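Local coordinates for protein putative hydrolase (Chloroflexus aurantiacus J-10-fl, PDB 3CMN) that is a putative hydrolase of the zincin-like metallopeptidase family, probably a metal-dependent peptidase, captured here as the apoenzyme in a largely helical fold, at residues A60-G64 against H270-V275; D176-W180 against L280-I286; Y195-Y201 against W340-L346; A330-A336 against W358-D363. All coordinates share one frame. Numbering follows the deposited sequence.

Contact 1 is central, its centre about 16 Å from that of contact 2, 18 Å from contact 3 and 17 Å from contact 4. It touches all three: M272 CE lies 3.5 Å from W180 CD1, L63 CD1 4.0 Å from Y195 OH, and Y62 OH 3.0 Å from I333 CG1. Contacts 3 and 4 meet through the 340-346 loop and helix 355-363, where N345 O and W358 NE1 are 2.8 Å apart, a probable hydrogen bond. Contact 2 lies about 30 Å, centre to centre, from both. H184, E185 and H188 of helix 174-193 fit the zincin HExxH pattern and probably mark the active site, though no metal is bound; V271 and W180 lie near them.

Contact 1. Residues A60-G64 against H270-V275; sequences ADYLG and HVMNAV
Two helices meet here through one large knob. Residues 60-63 are the last turn of helix 41-63, with G64 just beyond it; segment 270-275 is an interior part of helix 248-279 that widens into a pi-type turn at 272-275; the nearest CA atoms, of Y62 and V275, stay 7.8 Å apart. Y62, with chi1 t, points toward the other helix and fills the hollow between H270, V271, A274 and V275 as a knob into a hole. Y62 CD2 lies 3.6 Å from V271 CG1, Y62 CZ 3.8 Å from A274 CB and Y62 CB 4.1 Å from V275 CG2. H270 offers its ring edge at the far end of the hollow, its ND1 hydrogen-bonded to N325. Beside the knob, L63 CD2 packs 4.0 Å from V271 CG2. G64, at positive phi, is the C' residue of a Schellman motif that ends helix 41-63. Helix 174-193 flanks the joint through F190, which touches A60 and L63, while I333 of helix 333-336 touches both Y62 and H270.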
# COMPACT_ATOMS: atom_id res chain seq x y z
N ALA A 60 16.78 -2.14 -5.31
CA ALA A 60 17.52 -3.30 -4.85
C ALA A 60 18.87 -2.87 -4.26
O ALA A 60 19.27 -3.37 -3.21
CB ALA A 60 17.76 -4.27 -6.01
N ASP A 61 19.54 -1.94 -4.93
CA ASP A 61 20.84 -1.44 -4.51
C ASP A 61 20.76 -0.61 -3.24
O ASP A 61 21.56 -0.78 -2.33
CB ASP A 61 21.49 -0.60 -5.61
CG ASP A 61 22.83 -0.01 -5.19
OD1 ASP A 61 23.80 -0.78 -5.04
OD2 ASP A 61 22.92 1.22 -5.00
N TYR A 62 19.78 0.29 -3.19
CA TYR A 62 19.64 1.13 -2.02
C TYR A 62 19.27 0.33 -0.77
O TYR A 62 19.65 0.70 0.35
CB TYR A 62 18.59 2.21 -2.27
CG TYR A 62 18.38 3.13 -1.09
CD1 TYR A 62 19.40 3.97 -0.64
CD2 TYR A 62 17.17 3.17 -0.41
CE1 TYR A 62 19.22 4.81 0.45
CE2 TYR A 62 16.98 4.01 0.68
CZ TYR A 62 18.01 4.83 1.10
OH TYR A 62 17.81 5.68 2.18
N LEU A 63 18.53 -0.76 -0.95
CA LEU A 63 18.10 -1.59 0.17
C LEU A 63 18.97 -2.82 0.38
O LEU A 63 18.84 -3.52 1.38
CB LEU A 63 16.64 -2.02 -0.03
CG LEU A 63 15.60 -0.91 -0.11
CD1 LEU A 63 14.23 -1.53 -0.37
CD2 LEU A 63 15.60 -0.10 1.17
N GLY A 64 19.85 -3.10 -0.57
CA GLY A 64 20.73 -4.25 -0.42
C GLY A 64 20.06 -5.62 -0.43
O GLY A 64 20.60 -6.58 0.11
N HIS A 270 10.80 7.21 2.66
CA HIS A 270 12.19 7.58 2.85
C HIS A 270 13.00 7.17 1.63
O HIS A 270 13.90 7.90 1.19
CB HIS A 270 12.77 6.89 4.08
CG HIS A 270 14.21 7.24 4.33
ND1 HIS A 270 14.59 8.41 4.94
CD2 HIS A 270 15.35 6.60 3.98
CE1 HIS A 270 15.91 8.48 4.96
NE2 HIS A 270 16.39 7.40 4.38
N VAL A 271 12.71 5.99 1.11
CA VAL A 271 13.40 5.49 -0.07
C VAL A 271 13.04 6.39 -1.25
O VAL A 271 13.84 6.59 -2.16
CB VAL A 271 12.99 4.03 -0.36
CG1 VAL A 271 13.79 3.49 -1.53
CG2 VAL A 271 13.23 3.16 0.88
N MET A 272 11.83 6.95 -1.23
CA MET A 272 11.37 7.84 -2.29
C MET A 272 12.28 9.07 -2.36
O MET A 272 12.76 9.45 -3.43
CB MET A 272 9.92 8.26 -2.05
CG MET A 272 8.89 7.22 -2.48
SD MET A 272 9.20 6.66 -4.17
CE MET A 272 8.97 8.23 -5.10
N ASN A 273 12.50 9.69 -1.20
CA ASN A 273 13.35 10.87 -1.10
C ASN A 273 14.78 10.62 -1.57
O ASN A 273 15.40 11.48 -2.19
CB ASN A 273 13.39 11.35 0.34
CG ASN A 273 12.15 12.10 0.74
OD1 ASN A 273 11.95 13.25 0.34
ND2 ASN A 273 11.30 11.47 1.53
N ALA A 274 15.31 9.44 -1.26
CA ALA A 274 16.68 9.09 -1.61
C ALA A 274 16.88 8.58 -3.04
O ALA A 274 17.96 8.76 -3.61
CB ALA A 274 17.22 8.07 -0.62
N VAL A 275 15.88 7.95 -3.63
CA VAL A 275 16.03 7.43 -4.99
C VAL A 275 15.27 8.28 -6.01
O VAL A 275 15.73 8.49 -7.13
CB VAL A 275 15.53 5.96 -5.10
CG1 VAL A 275 15.76 5.42 -6.51
CG2 VAL A 275 16.25 5.09 -4.09

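Contact 2. Residues D176-W180 against L280-I286; sequences DFRLW and LPSFNQI
Segment 176-180 is fully helical; segment 280-286 enters through a type I turn from L280 to F283 and becomes helix from F283, with S282 at the N-cap position. CA atoms approach at D176-L280 (5.9 Å) and F177-I286 (7.1 Å). D176, chi1 m, directs its carboxylate at the turn: OD2 accepts a hydrogen bond from S282 OG at 2.6 Å and another from S282 N at 3.3 Å. S282, chi1 p, gives its hydroxyl to D176, and its side chain makes no capping bond. Apolar side chains pack alongside this polar pair. L280 (m, t) has CD2 3.3 Å from L179 CD2 and CD1 3.7 Å from W180 CB. W180, chi1 t and chi2 85°, turns an indole face to I286 (m, t), whose CG2 makes a CH-pi contact 3.9 Å from the centroid of the five-membered ring and only 2° off its normal. F283, chi1 t, brings CE1 to 4.3 Å from W180 CD1 at the indole edge. W180 NE1 is hydrogen-bonded to E287, and its ring meets that of H184, of a probable HExxH zinc-binding pattern. The joint thus ties helix 174-193 to the start of helix 283-307, with helix 160-169 packing on F177 and M272 of helix 248-279 on W180.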
# COMPACT_ATOMS: atom_id res chain seq x y z
N ASP A 176 7.25 12.50 -15.12
CA ASP A 176 7.67 12.53 -13.73
C ASP A 176 6.71 11.88 -12.74
O ASP A 176 7.14 11.14 -11.84
CB ASP A 176 7.96 13.97 -13.31
CG ASP A 176 9.26 14.49 -13.90
OD1 ASP A 176 9.69 13.96 -14.95
OD2 ASP A 176 9.85 15.42 -13.32
N PHE A 177 5.42 12.14 -12.90
CA PHE A 177 4.44 11.56 -12.00
C PHE A 177 4.37 10.03 -12.12
O PHE A 177 4.29 9.33 -11.12
CB PHE A 177 3.06 12.15 -12.23
CG PHE A 177 2.02 11.65 -11.28
CD1 PHE A 177 2.27 11.64 -9.90
CD2 PHE A 177 0.80 11.19 -11.74
CE1 PHE A 177 1.30 11.18 -9.00
CE2 PHE A 177 -0.17 10.73 -10.86
CZ PHE A 177 0.08 10.73 -9.47
N ARG A 178 4.42 9.52 -13.35
CA ARG A 178 4.36 8.08 -13.54
C ARG A 178 5.62 7.36 -13.10
O ARG A 178 5.58 6.18 -12.77
CB ARG A 178 4.00 7.77 -15.00
CG ARG A 178 2.55 8.07 -15.28
CD ARG A 178 2.21 7.84 -16.72
NE ARG A 178 0.81 8.15 -16.98
CZ ARG A 178 0.29 9.37 -16.94
NH1 ARG A 178 1.06 10.42 -16.66
NH2 ARG A 178 -1.00 9.54 -17.18
N LEU A 179 6.75 8.06 -13.11
CA LEU A 179 7.99 7.46 -12.64
C LEU A 179 7.91 7.48 -11.12
O LEU A 179 8.35 6.56 -10.45
CB LEU A 179 9.23 8.24 -13.10
CG LEU A 179 10.55 7.71 -12.50
CD1 LEU A 179 10.74 6.24 -12.89
CD2 LEU A 179 11.73 8.56 -12.98
N TRP A 180 7.31 8.54 -10.59
CA TRP A 180 7.13 8.70 -9.16
C TRP A 180 6.28 7.53 -8.66
O TRP A 180 6.59 6.90 -7.64
CB TRP A 180 6.42 10.02 -8.86
CG TRP A 180 6.15 10.24 -7.39
CD1 TRP A 180 7.01 10.77 -6.47
CD2 TRP A 180 4.95 9.90 -6.67
NE1 TRP A 180 6.42 10.79 -5.23
CE2 TRP A 180 5.16 10.26 -5.32
CE3 TRP A 180 3.73 9.33 -7.04
CZ2 TRP A 180 4.19 10.07 -4.33
CZ3 TRP A 180 2.76 9.14 -6.05
CH2 TRP A 180 3.00 9.51 -4.71
N LEU A 280 13.83 12.76 -10.32
CA LEU A 280 12.63 13.53 -10.66
C LEU A 280 12.80 15.04 -10.44
O LEU A 280 12.73 15.51 -9.31
CB LEU A 280 11.42 13.03 -9.86
CG LEU A 280 11.06 11.55 -10.03
CD1 LEU A 280 9.90 11.20 -9.10
CD2 LEU A 280 10.71 11.27 -11.49
N PRO A 281 13.03 15.80 -11.52
CA PRO A 281 13.20 17.25 -11.38
C PRO A 281 12.00 17.96 -10.75
O PRO A 281 12.15 18.99 -10.10
CB PRO A 281 13.48 17.71 -12.82
CG PRO A 281 12.94 16.59 -13.68
CD PRO A 281 13.31 15.37 -12.90
N SER A 282 10.81 17.39 -10.91
CA SER A 282 9.60 17.98 -10.34
C SER A 282 9.26 17.35 -8.99
O SER A 282 8.19 17.59 -8.44
CB SER A 282 8.41 17.82 -11.30
OG SER A 282 8.21 16.47 -11.67
N PHE A 283 10.19 16.55 -8.47
CA PHE A 283 10.00 15.87 -7.19
C PHE A 283 9.36 16.72 -6.10
O PHE A 283 8.34 16.34 -5.52
CB PHE A 283 11.33 15.32 -6.67
CG PHE A 283 11.18 14.32 -5.56
CD1 PHE A 283 10.91 12.98 -5.84
CD2 PHE A 283 11.27 14.71 -4.22
CE1 PHE A 283 10.74 12.04 -4.82
CE2 PHE A 283 11.10 13.79 -3.19
CZ PHE A 283 10.84 12.45 -3.49
N ASN A 284 9.96 17.87 -5.80
CA ASN A 284 9.42 18.73 -4.76
C ASN A 284 7.99 19.10 -5.13
O ASN A 284 7.10 19.06 -4.27
CB ASN A 284 10.28 19.98 -4.60
CG ASN A 284 11.67 19.67 -4.06
OD1 ASN A 284 11.81 19.08 -2.98
ND2 ASN A 284 12.70 20.06 -4.80
N GLN A 285 7.77 19.44 -6.40
CA GLN A 285 6.45 19.81 -6.89
C GLN A 285 5.41 18.74 -6.58
O GLN A 285 4.34 19.03 -6.03
CB GLN A 285 6.49 20.02 -8.42
CG GLN A 285 7.00 21.39 -8.89
CD GLN A 285 8.48 21.62 -8.59
OE1 GLN A 285 9.33 20.81 -8.96
NE2 GLN A 285 8.78 22.73 -7.93
N ILE A 286 5.73 17.50 -6.94
CA ILE A 286 4.83 16.36 -6.73
C ILE A 286 4.50 16.15 -5.26
O ILE A 286 3.33 16.15 -4.88
CB ILE A 286 5.43 15.05 -7.31
CG1 ILE A 286 5.70 15.22 -8.81
CG2 ILE A 286 4.47 13.89 -7.10
CD1 ILE A 286 6.45 14.07 -9.42

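Contact 3. Residues Y195-Y201 against W340-L346; sequences YPWVRTY and WERPENL
The Y195 ring lies flat over the five-membered ring of W340 in an offset stack, planes at 3° and centroids 4.1 Å apart, with Y195 CE1 3.4 Å from W340 CD2. W340 CB also makes a CH-pi contact, 3.6 Å from the Y195 ring centroid. Y195 (chi1 -43°) is in the loop leading into helix 197-210, and W340 (chi1 m, chi2 120°) in the connection between helices 333-336 and 349-353. The CA pairs Y195-W340 (6.8 Å), W197-R342 (6.9 Å) and Y201-P343 (6.9 Å) set the two segments running in the same direction. W197, chi1 p, reaches across to donate from NE1 to W340 O at 2.9 Å, and its indole face takes CH-pi contacts from R342 CA, 3.9 Å from the five-membered ring centroid, and P343 CD, 3.9 Å from the six-membered one. This proline-aromatic packing joins the start of helix 197-210, in mid-chain, to the loop with a short 3-10 segment, 343-345, near the C-terminus of this largely helical protein. P343 serves two rings, since its CB lies 3.6 Å from the Y201 centroid, 12° off the normal. Y201 (chi1 t) hydrogen-bonds R256 through its OH. L346, chi1 m, places CD2 3.9 Å from W197 CH2 and CD1 3.5 Å from Y201 CE2, and also touches L260 and L263 of helix 248-279. V198 CG2 approaches W340 CZ3 at 4.2 Å, and Y267 meets the W340 ring edge-to-face.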
# COMPACT_ATOMS: atom_id res chain seq x y z
N TYR A 195 11.47 -9.19 2.19
CA TYR A 195 11.64 -9.76 3.52
C TYR A 195 10.49 -10.73 3.65
O TYR A 195 9.37 -10.34 3.91
CB TYR A 195 11.55 -8.66 4.57
CG TYR A 195 12.30 -7.42 4.17
CD1 TYR A 195 11.62 -6.31 3.66
CD2 TYR A 195 13.70 -7.37 4.20
CE1 TYR A 195 12.31 -5.20 3.18
CE2 TYR A 195 14.40 -6.27 3.72
CZ TYR A 195 13.70 -5.18 3.21
OH TYR A 195 14.37 -4.07 2.71
N PRO A 196 10.75 -12.04 3.48
CA PRO A 196 9.72 -13.08 3.57
C PRO A 196 8.80 -13.09 4.79
O PRO A 196 7.64 -13.47 4.68
CB PRO A 196 10.53 -14.37 3.45
CG PRO A 196 11.66 -13.95 2.55
CD PRO A 196 12.06 -12.62 3.16
N TRP A 197 9.31 -12.66 5.94
CA TRP A 197 8.47 -12.66 7.13
C TRP A 197 7.33 -11.63 7.15
O TRP A 197 6.35 -11.79 7.87
CB TRP A 197 9.31 -12.44 8.39
CG TRP A 197 10.06 -11.14 8.42
CD1 TRP A 197 11.37 -10.94 8.09
CD2 TRP A 197 9.57 -9.87 8.90
NE1 TRP A 197 11.73 -9.63 8.34
CE2 TRP A 197 10.65 -8.96 8.84
CE3 TRP A 197 8.33 -9.42 9.38
CZ2 TRP A 197 10.52 -7.62 9.24
CZ3 TRP A 197 8.21 -8.10 9.77
CH2 TRP A 197 9.30 -7.21 9.70
N VAL A 198 7.45 -10.57 6.35
CA VAL A 198 6.43 -9.54 6.39
C VAL A 198 4.99 -10.00 6.17
O VAL A 198 4.12 -9.69 6.96
CB VAL A 198 6.79 -8.36 5.45
CG1 VAL A 198 5.76 -7.23 5.59
CG2 VAL A 198 8.17 -7.82 5.81
N ARG A 199 4.74 -10.75 5.09
CA ARG A 199 3.39 -11.23 4.83
C ARG A 199 2.97 -12.31 5.82
O ARG A 199 1.80 -12.39 6.20
CB ARG A 199 3.26 -11.72 3.38
CG ARG A 199 2.89 -10.59 2.42
CD ARG A 199 3.04 -10.98 0.95
NE ARG A 199 2.66 -9.87 0.07
CZ ARG A 199 3.00 -9.77 -1.21
NH1 ARG A 199 3.74 -10.72 -1.78
NH2 ARG A 199 2.62 -8.72 -1.92
N THR A 200 3.92 -13.13 6.25
CA THR A 200 3.62 -14.18 7.22
C THR A 200 3.17 -13.49 8.50
O THR A 200 2.13 -13.83 9.07
CB THR A 200 4.88 -15.02 7.54
OG1 THR A 200 5.39 -15.58 6.33
CG2 THR A 200 4.55 -16.15 8.54
N TYR A 201 3.95 -12.51 8.93
CA TYR A 201 3.66 -11.74 10.13
C TYR A 201 2.37 -10.95 9.99
O TYR A 201 1.62 -10.78 10.96
CB TYR A 201 4.81 -10.78 10.42
CG TYR A 201 4.57 -9.86 11.59
CD1 TYR A 201 4.32 -10.36 12.87
CD2 TYR A 201 4.58 -8.47 11.42
CE1 TYR A 201 4.10 -9.50 13.95
CE2 TYR A 201 4.36 -7.61 12.48
CZ TYR A 201 4.12 -8.13 13.75
OH TYR A 201 3.91 -7.25 14.80
N TRP A 340 13.97 -4.43 9.32
CA TRP A 340 13.57 -5.48 8.37
C TRP A 340 14.11 -6.88 8.65
O TRP A 340 13.91 -7.80 7.86
CB TRP A 340 14.03 -5.11 6.94
CG TRP A 340 13.39 -3.89 6.36
CD1 TRP A 340 14.03 -2.75 5.94
CD2 TRP A 340 11.99 -3.66 6.14
NE1 TRP A 340 13.11 -1.83 5.49
CE2 TRP A 340 11.85 -2.36 5.61
CE3 TRP A 340 10.83 -4.43 6.36
CZ2 TRP A 340 10.61 -1.81 5.28
CZ3 TRP A 340 9.59 -3.88 6.04
CH2 TRP A 340 9.49 -2.58 5.50
N GLU A 341 14.82 -7.06 9.76
CA GLU A 341 15.37 -8.36 10.09
C GLU A 341 14.36 -9.33 10.66
O GLU A 341 14.47 -10.53 10.45
CB GLU A 341 16.53 -8.22 11.07
CG GLU A 341 17.70 -7.43 10.51
CD GLU A 341 18.78 -7.17 11.53
OE1 GLU A 341 18.49 -6.55 12.57
OE2 GLU A 341 19.94 -7.58 11.28
N ARG A 342 13.36 -8.79 11.36
CA ARG A 342 12.34 -9.61 12.00
C ARG A 342 11.19 -8.75 12.53
O ARG A 342 11.34 -7.54 12.72
CB ARG A 342 12.98 -10.39 13.16
CG ARG A 342 13.50 -9.51 14.31
CD ARG A 342 14.31 -10.31 15.36
NE ARG A 342 15.52 -10.90 14.79
CZ ARG A 342 15.58 -12.10 14.22
NH1 ARG A 342 14.50 -12.87 14.14
NH2 ARG A 342 16.72 -12.53 13.68
N PRO A 343 10.01 -9.35 12.80
CA PRO A 343 8.86 -8.60 13.31
C PRO A 343 9.19 -7.88 14.61
O PRO A 343 8.70 -6.78 14.87
CB PRO A 343 7.80 -9.67 13.51
CG PRO A 343 8.11 -10.67 12.44
CD PRO A 343 9.63 -10.75 12.50
N GLU A 344 10.03 -8.52 15.41
CA GLU A 344 10.44 -7.98 16.70
C GLU A 344 11.19 -6.67 16.61
O GLU A 344 11.20 -5.88 17.56
CB GLU A 344 11.30 -9.00 17.45
CG GLU A 344 10.54 -9.82 18.47
CD GLU A 344 9.36 -10.58 17.87
OE1 GLU A 344 9.57 -11.35 16.91
OE2 GLU A 344 8.23 -10.40 18.37
N ASN A 345 11.84 -6.43 15.47
CA ASN A 345 12.60 -5.19 15.28
C ASN A 345 11.76 -4.02 14.79
O ASN A 345 12.29 -2.93 14.57
CB ASN A 345 13.78 -5.42 14.32
CG ASN A 345 14.90 -6.21 14.96
OD1 ASN A 345 14.82 -6.56 16.14
ND2 ASN A 345 15.94 -6.50 14.20
N LEU A 346 10.47 -4.25 14.60
CA LEU A 346 9.58 -3.17 14.16
C LEU A 346 9.32 -2.34 15.39
O LEU A 346 9.20 -2.88 16.49
CB LEU A 346 8.24 -3.72 13.65
CG LEU A 346 8.16 -4.56 12.38
CD1 LEU A 346 6.77 -5.12 12.26
CD2 LEU A 346 8.52 -3.71 11.16

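Contact 4. Residues A330-A336 against W358-D363; sequences ARGIQFA and WIVRMD
A knob-into-hole packing joins the helical corner at 330-336 to the C-terminal helix 355-363. F335 (chi1 t, chi2 84°), with the most surface covered, is the knob, and I359, M362, D363 and W358 form its hole. Segment 330-336 runs from the end of helix 319-331 through G332, at positive phi and in the N-cap position, into helix 333-336; segment 358-363 is helical throughout. Backbones stay well separated, the nearest CA atoms, of R331 and I359, 8.5 Å apart. The F335 ring reaches W358 CZ3 from CE2 at 3.5 Å, M362 CB from CZ at 3.7 Å, and I359 CG2 from CE2 at 3.9 Å; its plane is at 88° to the six-membered ring of W358, centroids 5.7 Å apart. W358 (chi1 t) is further fixed by a hydrogen bond from NE1 to N345 and by the ring of F323, edge-to-face. I359 (m, t) packs against the end of helix 319-331, CD1 3.9 Å from A330 CB and CG2 3.4 Å from R331 NH1. R331 (m, m) folds over it to a salt bridge on D363 (chi1 m), R331 NH2 lying 2.7 Å from D363 OD1 and donating a hydrogen bond to D363 OD2 at 2.9 Å.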
# COMPACT_ATOMS: atom_id res chain seq x y z
N ALA A 330 20.30 9.94 12.80
CA ALA A 330 21.06 9.57 13.99
C ALA A 330 22.04 8.42 13.83
O ALA A 330 23.05 8.37 14.54
CB ALA A 330 20.09 9.27 15.12
N ARG A 331 21.78 7.49 12.92
CA ARG A 331 22.68 6.35 12.77
C ARG A 331 22.91 5.84 11.36
O ARG A 331 23.76 4.98 11.14
CB ARG A 331 22.18 5.20 13.64
CG ARG A 331 22.40 5.43 15.12
CD ARG A 331 23.85 5.16 15.50
NE ARG A 331 23.93 3.99 16.36
CZ ARG A 331 23.49 3.98 17.62
NH1 ARG A 331 22.96 5.07 18.14
NH2 ARG A 331 23.54 2.87 18.33
N GLY A 332 22.16 6.35 10.39
CA GLY A 332 22.36 5.89 9.03
C GLY A 332 21.36 4.86 8.56
O GLY A 332 20.64 4.25 9.35
N ILE A 333 21.32 4.66 7.25
CA ILE A 333 20.40 3.73 6.62
C ILE A 333 20.64 2.28 7.03
O ILE A 333 19.70 1.51 7.22
CB ILE A 333 20.48 3.87 5.06
CG1 ILE A 333 19.10 4.28 4.51
CG2 ILE A 333 20.98 2.58 4.41
CD1 ILE A 333 17.94 3.38 4.92
N GLN A 334 21.91 1.90 7.16
CA GLN A 334 22.24 0.53 7.53
C GLN A 334 21.63 0.19 8.88
O GLN A 334 21.02 -0.87 9.02
CB GLN A 334 23.76 0.34 7.56
CG GLN A 334 24.18 -1.12 7.49
CD GLN A 334 25.69 -1.30 7.55
OE1 GLN A 334 26.32 -0.96 8.55
NE2 GLN A 334 26.26 -1.84 6.49
N PHE A 335 21.78 1.09 9.85
CA PHE A 335 21.21 0.87 11.18
C PHE A 335 19.70 0.75 11.06
O PHE A 335 19.10 -0.22 11.53
CB PHE A 335 21.55 2.01 12.13
CG PHE A 335 21.19 1.72 13.57
CD1 PHE A 335 22.06 1.02 14.39
CD2 PHE A 335 19.96 2.13 14.09
CE1 PHE A 335 21.71 0.72 15.73
CE2 PHE A 335 19.61 1.84 15.41
CZ PHE A 335 20.48 1.14 16.23
N ALA A 336 19.09 1.75 10.43
CA ALA A 336 17.64 1.79 10.22
C ALA A 336 17.10 0.57 9.47
O ALA A 336 15.93 0.22 9.61
CB ALA A 336 17.27 3.07 9.47
N TRP A 358 13.59 3.20 20.25
CA TRP A 358 13.89 2.13 19.31
C TRP A 358 15.39 1.96 19.08
O TRP A 358 15.89 0.83 19.03
CB TRP A 358 13.21 2.41 17.97
CG TRP A 358 13.38 1.30 16.98
CD1 TRP A 358 12.61 0.17 16.88
CD2 TRP A 358 14.37 1.22 15.94
NE1 TRP A 358 13.06 -0.60 15.83
CE2 TRP A 358 14.13 0.01 15.24
CE3 TRP A 358 15.42 2.04 15.53
CZ2 TRP A 358 14.91 -0.39 14.15
CZ3 TRP A 358 16.20 1.65 14.45
CH2 TRP A 358 15.94 0.44 13.77
N ILE A 359 16.10 3.08 18.94
CA ILE A 359 17.54 3.03 18.71
C ILE A 359 18.22 2.35 19.88
O ILE A 359 19.10 1.50 19.70
CB ILE A 359 18.11 4.46 18.47
CG1 ILE A 359 17.50 5.03 17.18
CG2 ILE A 359 19.63 4.44 18.36
CD1 ILE A 359 18.02 6.39 16.78
N VAL A 360 17.79 2.68 21.09
CA VAL A 360 18.34 2.08 22.29
C VAL A 360 18.05 0.58 22.30
O VAL A 360 18.96 -0.24 22.49
CB VAL A 360 17.75 2.74 23.55
CG1 VAL A 360 18.21 2.02 24.80
CG2 VAL A 360 18.17 4.19 23.61
N ARG A 361 16.79 0.21 22.10
CA ARG A 361 16.40 -1.20 22.10
C ARG A 361 17.18 -2.01 21.06
O ARG A 361 17.52 -3.17 21.32
CB ARG A 361 14.89 -1.34 21.84
CG ARG A 361 14.38 -2.79 21.90
CD ARG A 361 12.86 -2.84 22.02
NE ARG A 361 12.16 -2.37 20.83
CZ ARG A 361 11.86 -3.12 19.77
NH1 ARG A 361 12.19 -4.41 19.73
NH2 ARG A 361 11.21 -2.59 18.74
N MET A 362 17.46 -1.43 19.90
CA MET A 362 18.21 -2.16 18.88
C MET A 362 19.64 -2.37 19.33
O MET A 362 20.27 -3.36 18.98
CB MET A 362 18.21 -1.43 17.53
CG MET A 362 16.88 -1.47 16.75
SD MET A 362 16.11 -3.09 16.58
CE MET A 362 16.96 -3.77 15.39
N ASP A 363 20.15 -1.42 20.12
CA ASP A 363 21.50 -1.47 20.66
C ASP A 363 21.68 -2.62 21.63
O ASP A 363 22.72 -3.26 21.67
CB ASP A 363 21.85 -0.17 21.38
CG ASP A 363 22.27 0.92 20.43
OD1 ASP A 363 22.54 0.59 19.26
OD2 ASP A 363 22.33 2.10 20.85